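Long-range contacts in BugD (Bordetella pertussis Tohama I, PDB 2F5X), which binds aspartic acid as a periplasmic solute receptor of the tripartite tricarboxylate transporter family and probably delivers it for uptake: residues A[21-25]-A[77-81]; A[64-68]-A[100-104]. Residues are numbered along the deposited sequence.

Overall arrangement
Along the chain the segments alternate, 21-25, 64-68, 77-81 and 100-104, so the contacts interlock; their centres lie about 10 Å apart on the same side of the chain's centre. Contact 1 pairs strands 19-23 and 76-81 of the mixed sheet; contact 2 sets helix 61-68, which precedes strand 76-81, against the start of strand 102-117. The helix covers the sheet face that carries V22 and L78, with V22 CB 3.6 Å from V67 CG2 and M80 CG 3.6 Å from T64 OG1. Contact 1 ends in the aspartic acid pocket through F25 and H81, whereas contact 2 joins the covering helix to another strand of that sheet, the T64 side chain about 10 Å from the ligand.

Contact 1: residues A[21-25]-A[77-81]; sequences MVVPF and ILLMH. With ASP (aspartic acid), chain D.
Parallel strands 21-23 and 77-81 have axes 4.6 Å apart, crossing at -32°. M21 pairs with I77 and V22 with L78, both at CA-CA 4.9 Å; V22 N donates to I77 O (2.8 Å), and L79 N to V22 O (2.9 Å). On one face selenomethionine M21, extended through chi1 and chi2 (t, t) but bent at chi3 (m), lays its SE 4.1 Å from L79 CB and its CE 3.8 Å from I77 CD1, beneath helix 30-46. On the other, P24 CG fills the hollow between L78 CD1 (3.6 Å) and SE of selenomethionine M80 (3.8 Å), an SE 3.6 Å from F25 CE2 in an oblique Met-aromatic contact. The F25 (chi1 m) and H81 (chi1 p) rings are near parallel (21°) but slid apart, centroids 5.1 Å. One F25 face receives CA of the bound aspartic acid, while H81 NE2 donates to that ligand's OD2 (2.7 Å). Loop 24-25 and the C-terminal end of strand 76-81 form part of the aspartic acid pocket of this periplasmic binding protein.

Contact 2: residues A[64-68]-A[100-104]; sequences TTQVA and TSFEP
F102 supplies most of the surface that segment 100-104 buries here (80 Å²), reaching from the strand's start to the last turn of helix 61-68. Helix 64-68 and strand 102-104 axes run at 99°, no closer than 10.4 Å, so the ring bridges the gap. With chi1 m (-60°) and chi2 -87°, it puts CZ 3.3 Å from T64 O and 3.6 Å from A68 CB, and CE1 3.8 Å from V67 CG1. T64 O and V67 CG1 lie at the ring edge; T64 O also accepts from A68 N (3.0 Å). This is helix-on-sheet packing in an alpha/beta fold: V67 (chi1 t) and T64 touch L78 of strand 76-81, and F102 meets W242 of strand 236-244. Rotamer m of T64 brings CG2 3.7 Å from F102 CZ, T64 OG1 being hydrogen-bonded to G60 O. S101 CB lies 4.0 Å from A68 CB, and S101 OG (chi1 m) is hydrogen-bonded to E97 N. One water donates to A68 O and S101 O, 2.7 Å from each.

Contact 1: residues A[21-25]-A[77-81]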
loop_
_atom_site.group_PDB
_atom_site.type_symbol
_atom_site.label_atom_id
_atom_site.label_comp_id
_atom_site.label_asym_id
_atom_site.label_seq_id
_atom_site.Cartn_x
_atom_site.Cartn_y
_atom_site.Cartn_z
HETATM N N MSE A 21 14.324 -3.124 -8.517
HETATM C CA MSE A 21 13.421 -2.834 -7.412
HETATM C C MSE A 21 12.105 -3.546 -7.688
HETATM O O MSE A 21 11.390 -3.212 -8.632
HETATM C CB MSE A 21 13.206 -1.326 -7.277
HETATM C CG MSE A 21 11.921 -0.928 -6.548
HETATM SE SE MSE A 21 11.851 0.971 -6.155
HETATM C CE MSE A 21 13.115 0.793 -4.990
ATOM N N VAL A 22 11.803 -4.548 -6.873
ATOM C CA VAL A 22 10.576 -5.324 -7.039
ATOM C C VAL A 22 9.411 -4.643 -6.329
ATOM O O VAL A 22 9.491 -4.328 -5.137
ATOM C CB VAL A 22 10.767 -6.772 -6.510
ATOM C CG1 VAL A 22 9.440 -7.574 -6.508
ATOM C CG2 VAL A 22 11.877 -7.486 -7.311
ATOM N N VAL A 23 8.336 -4.430 -7.083
ATOM C CA VAL A 23 7.061 -3.937 -6.570
ATOM C C VAL A 23 6.085 -5.112 -6.690
ATOM O O VAL A 23 5.805 -5.548 -7.805
ATOM C CB VAL A 23 6.569 -2.752 -7.437
ATOM C CG1 VAL A 23 5.112 -2.396 -7.124
ATOM C CG2 VAL A 23 7.466 -1.548 -7.229
ATOM N N PRO A 24 5.618 -5.680 -5.574
ATOM C CA PRO A 24 4.746 -6.868 -5.625
ATOM C C PRO A 24 3.308 -6.665 -6.127
ATOM O O PRO A 24 2.393 -7.363 -5.672
ATOM C CB PRO A 24 4.740 -7.341 -4.166
ATOM C CG PRO A 24 6.051 -6.768 -3.595
ATOM C CD PRO A 24 5.997 -5.356 -4.186
ATOM N N PHE A 25 3.118 -5.746 -7.071
ATOM C CA PHE A 25 1.795 -5.438 -7.615
ATOM C C PHE A 25 1.893 -5.000 -9.056
ATOM O O PHE A 25 2.967 -4.615 -9.530
ATOM C CB PHE A 25 1.125 -4.322 -6.806
ATOM C CG PHE A 25 0.843 -4.707 -5.383
ATOM C CD1 PHE A 25 -0.240 -5.532 -5.075
ATOM C CD2 PHE A 25 1.668 -4.272 -4.360
ATOM C CE1 PHE A 25 -0.490 -5.914 -3.766
ATOM C CE2 PHE A 25 1.421 -4.642 -3.039
ATOM C CZ PHE A 25 0.337 -5.461 -2.739
ATOM N N ILE A 77 16.151 -5.500 -4.715
ATOM C CA ILE A 77 15.581 -4.885 -3.519
ATOM C C ILE A 77 14.065 -4.863 -3.609
ATOM O O ILE A 77 13.494 -5.014 -4.701
ATOM C CB ILE A 77 16.172 -3.470 -3.258
ATOM C CG1 ILE A 77 15.808 -2.498 -4.387
ATOM C CG2 ILE A 77 17.682 -3.559 -3.073
ATOM C CD1 ILE A 77 16.312 -1.055 -4.164
ATOM N N LEU A 78 13.419 -4.703 -2.455
ATOM C CA LEU A 78 11.967 -4.765 -2.379
ATOM C C LEU A 78 11.407 -3.410 -1.990
ATOM O O LEU A 78 11.884 -2.802 -1.040
ATOM C CB LEU A 78 11.558 -5.802 -1.324
ATOM C CG LEU A 78 10.064 -5.937 -1.024
ATOM C CD1 LEU A 78 9.351 -6.560 -2.223
ATOM C CD2 LEU A 78 9.865 -6.769 0.245
ATOM N N LEU A 79 10.404 -2.937 -2.729
ATOM C CA LEU A 79 9.594 -1.822 -2.253
ATOM C C LEU A 79 8.214 -2.378 -1.961
ATOM O O LEU A 79 7.510 -2.826 -2.868
ATOM C CB LEU A 79 9.512 -0.669 -3.262
ATOM C CG LEU A 79 8.671 0.493 -2.690
ATOM C CD1 LEU A 79 9.470 1.357 -1.670
ATOM C CD2 LEU A 79 8.076 1.340 -3.784
HETATM N N MSE A 80 7.843 -2.375 -0.690
HETATM C CA MSE A 80 6.586 -2.980 -0.273
HETATM C C MSE A 80 5.962 -2.148 0.840
HETATM O O MSE A 80 6.661 -1.440 1.557
HETATM C CB MSE A 80 6.835 -4.435 0.175
HETATM C CG MSE A 80 5.581 -5.251 0.559
HETATM SE SE MSE A 80 4.140 -5.216 -0.765
HETATM C CE MSE A 80 2.766 -6.092 0.338
ATOM N N HIS A 81 4.646 -2.253 0.975
ATOM C CA HIS A 81 3.902 -1.463 1.942
ATOM C C HIS A 81 3.483 -2.271 3.167
ATOM O O HIS A 81 3.954 -3.400 3.359
ATOM C CB HIS A 81 2.723 -0.758 1.262
ATOM C CG HIS A 81 1.713 -1.678 0.641
ATOM N ND1 HIS A 81 1.180 -2.768 1.300
ATOM C CD2 HIS A 81 1.108 -1.637 -0.569
ATOM C CE1 HIS A 81 0.288 -3.357 0.523
ATOM N NE2 HIS A 81 0.226 -2.691 -0.619
HETATM N N ASP D . -0.448 -1.082 -3.214
HETATM C CA ASP D . -1.073 -2.075 -4.137
HETATM C C ASP D . -0.733 -1.786 -5.591
HETATM O O ASP D . -1.470 -2.198 -6.507
HETATM C CB ASP D . -2.585 -2.097 -3.954
HETATM C CG ASP D . -2.994 -2.613 -2.599
HETATM O OD1 ASP D . -4.190 -2.465 -2.256
HETATM O OD2 ASP D . -2.185 -3.180 -1.820
HETATM O OXT ASP D . 0.282 -1.132 -5.832
#

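Contact 2: residues A[64-68]-A[100-104]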
loop_
_atom_site.group_PDB
_atom_site.type_symbol
_atom_site.label_atom_id
_atom_site.label_comp_id
_atom_site.label_asym_id
_atom_site.label_seq_id
_atom_site.Cartn_x
_atom_site.Cartn_y
_atom_site.Cartn_z
ATOM N N THR A 64 7.163 -10.207 -2.488
ATOM C CA THR A 64 7.947 -10.123 -1.260
ATOM C C THR A 64 8.824 -11.355 -1.108
ATOM O O THR A 64 10.017 -11.251 -0.787
ATOM C CB THR A 64 7.018 -9.953 -0.057
ATOM O OG1 THR A 64 6.351 -8.682 -0.166
ATOM C CG2 THR A 64 7.845 -9.860 1.252
ATOM N N THR A 65 8.228 -12.514 -1.376
ATOM C CA THR A 65 8.928 -13.783 -1.303
ATOM C C THR A 65 10.062 -13.843 -2.317
ATOM O O THR A 65 11.147 -14.349 -2.001
ATOM C CB THR A 65 7.939 -14.934 -1.531
ATOM O OG1 THR A 65 7.040 -14.979 -0.422
ATOM C CG2 THR A 65 8.648 -16.294 -1.473
ATOM N N GLN A 66 9.813 -13.317 -3.520
ATOM C CA GLN A 66 10.839 -13.287 -4.556
ATOM C C GLN A 66 12.117 -12.597 -4.073
ATOM O O GLN A 66 13.222 -13.122 -4.254
ATOM C CB GLN A 66 10.325 -12.634 -5.838
ATOM C CG GLN A 66 11.369 -12.652 -6.942
ATOM C CD GLN A 66 10.891 -11.987 -8.208
ATOM O OE1 GLN A 66 9.900 -12.418 -8.801
ATOM N NE2 GLN A 66 11.594 -10.938 -8.632
ATOM N N VAL A 67 11.972 -11.429 -3.458
ATOM C CA VAL A 67 13.139 -10.736 -2.923
ATOM C C VAL A 67 13.725 -11.492 -1.733
ATOM O O VAL A 67 14.955 -11.578 -1.601
ATOM C CB VAL A 67 12.851 -9.251 -2.585
ATOM C CG1 VAL A 67 14.108 -8.556 -2.057
ATOM C CG2 VAL A 67 12.360 -8.527 -3.820
ATOM N N ALA A 68 12.875 -12.074 -0.885
ATOM C CA ALA A 68 13.399 -12.858 0.244
ATOM C C ALA A 68 14.342 -13.967 -0.232
ATOM O O ALA A 68 15.330 -14.274 0.441
ATOM C CB ALA A 68 12.268 -13.448 1.088
ATOM N N THR A 100 13.098 -11.479 9.882
ATOM C CA THR A 100 14.434 -12.020 9.571
ATOM C C THR A 100 14.767 -12.252 8.102
ATOM O O THR A 100 15.939 -12.414 7.770
ATOM C CB THR A 100 14.711 -13.339 10.330
ATOM O OG1 THR A 100 13.759 -14.335 9.923
ATOM C CG2 THR A 100 14.523 -13.175 11.833
ATOM N N SER A 101 13.770 -12.289 7.223
ATOM C CA SER A 101 14.054 -12.610 5.821
ATOM C C SER A 101 14.858 -11.540 5.082
ATOM O O SER A 101 15.415 -11.815 4.013
ATOM C CB SER A 101 12.758 -12.900 5.060
ATOM O OG SER A 101 12.283 -14.180 5.409
ATOM N N PHE A 102 14.925 -10.344 5.662
ATOM C CA PHE A 102 15.501 -9.182 4.986
ATOM C C PHE A 102 16.456 -8.396 5.862
ATOM O O PHE A 102 16.411 -8.489 7.094
ATOM C CB PHE A 102 14.380 -8.222 4.561
ATOM C CG PHE A 102 13.379 -8.837 3.626
ATOM C CD1 PHE A 102 13.594 -8.826 2.247
ATOM C CD2 PHE A 102 12.224 -9.432 4.123
ATOM C CE1 PHE A 102 12.660 -9.414 1.374
ATOM C CE2 PHE A 102 11.295 -10.003 3.265
ATOM C CZ PHE A 102 11.517 -9.998 1.887
ATOM N N GLU A 103 17.327 -7.630 5.211
ATOM C CA GLU A 103 17.995 -6.506 5.853
ATOM C C GLU A 103 17.161 -5.263 5.519
ATOM O O GLU A 103 17.081 -4.858 4.352
ATOM C CB GLU A 103 19.428 -6.331 5.327
ATOM C CG GLU A 103 20.305 -7.592 5.350
ATOM C CD GLU A 103 20.483 -8.206 6.732
ATOM O OE1 GLU A 103 20.244 -7.500 7.735
ATOM O OE2 GLU A 103 20.869 -9.401 6.819
ATOM N N PRO A 104 16.525 -4.656 6.522
ATOM C CA PRO A 104 15.722 -3.450 6.269
ATOM C C PRO A 104 16.619 -2.279 5.860
ATOM O O PRO A 104 17.738 -2.153 6.385
ATOM C CB PRO A 104 15.031 -3.176 7.617
ATOM C CG PRO A 104 15.849 -3.898 8.638
ATOM C CD PRO A 104 16.522 -5.056 7.943
HETATM O O HOH W 1 15.680 -14.344 3.119
#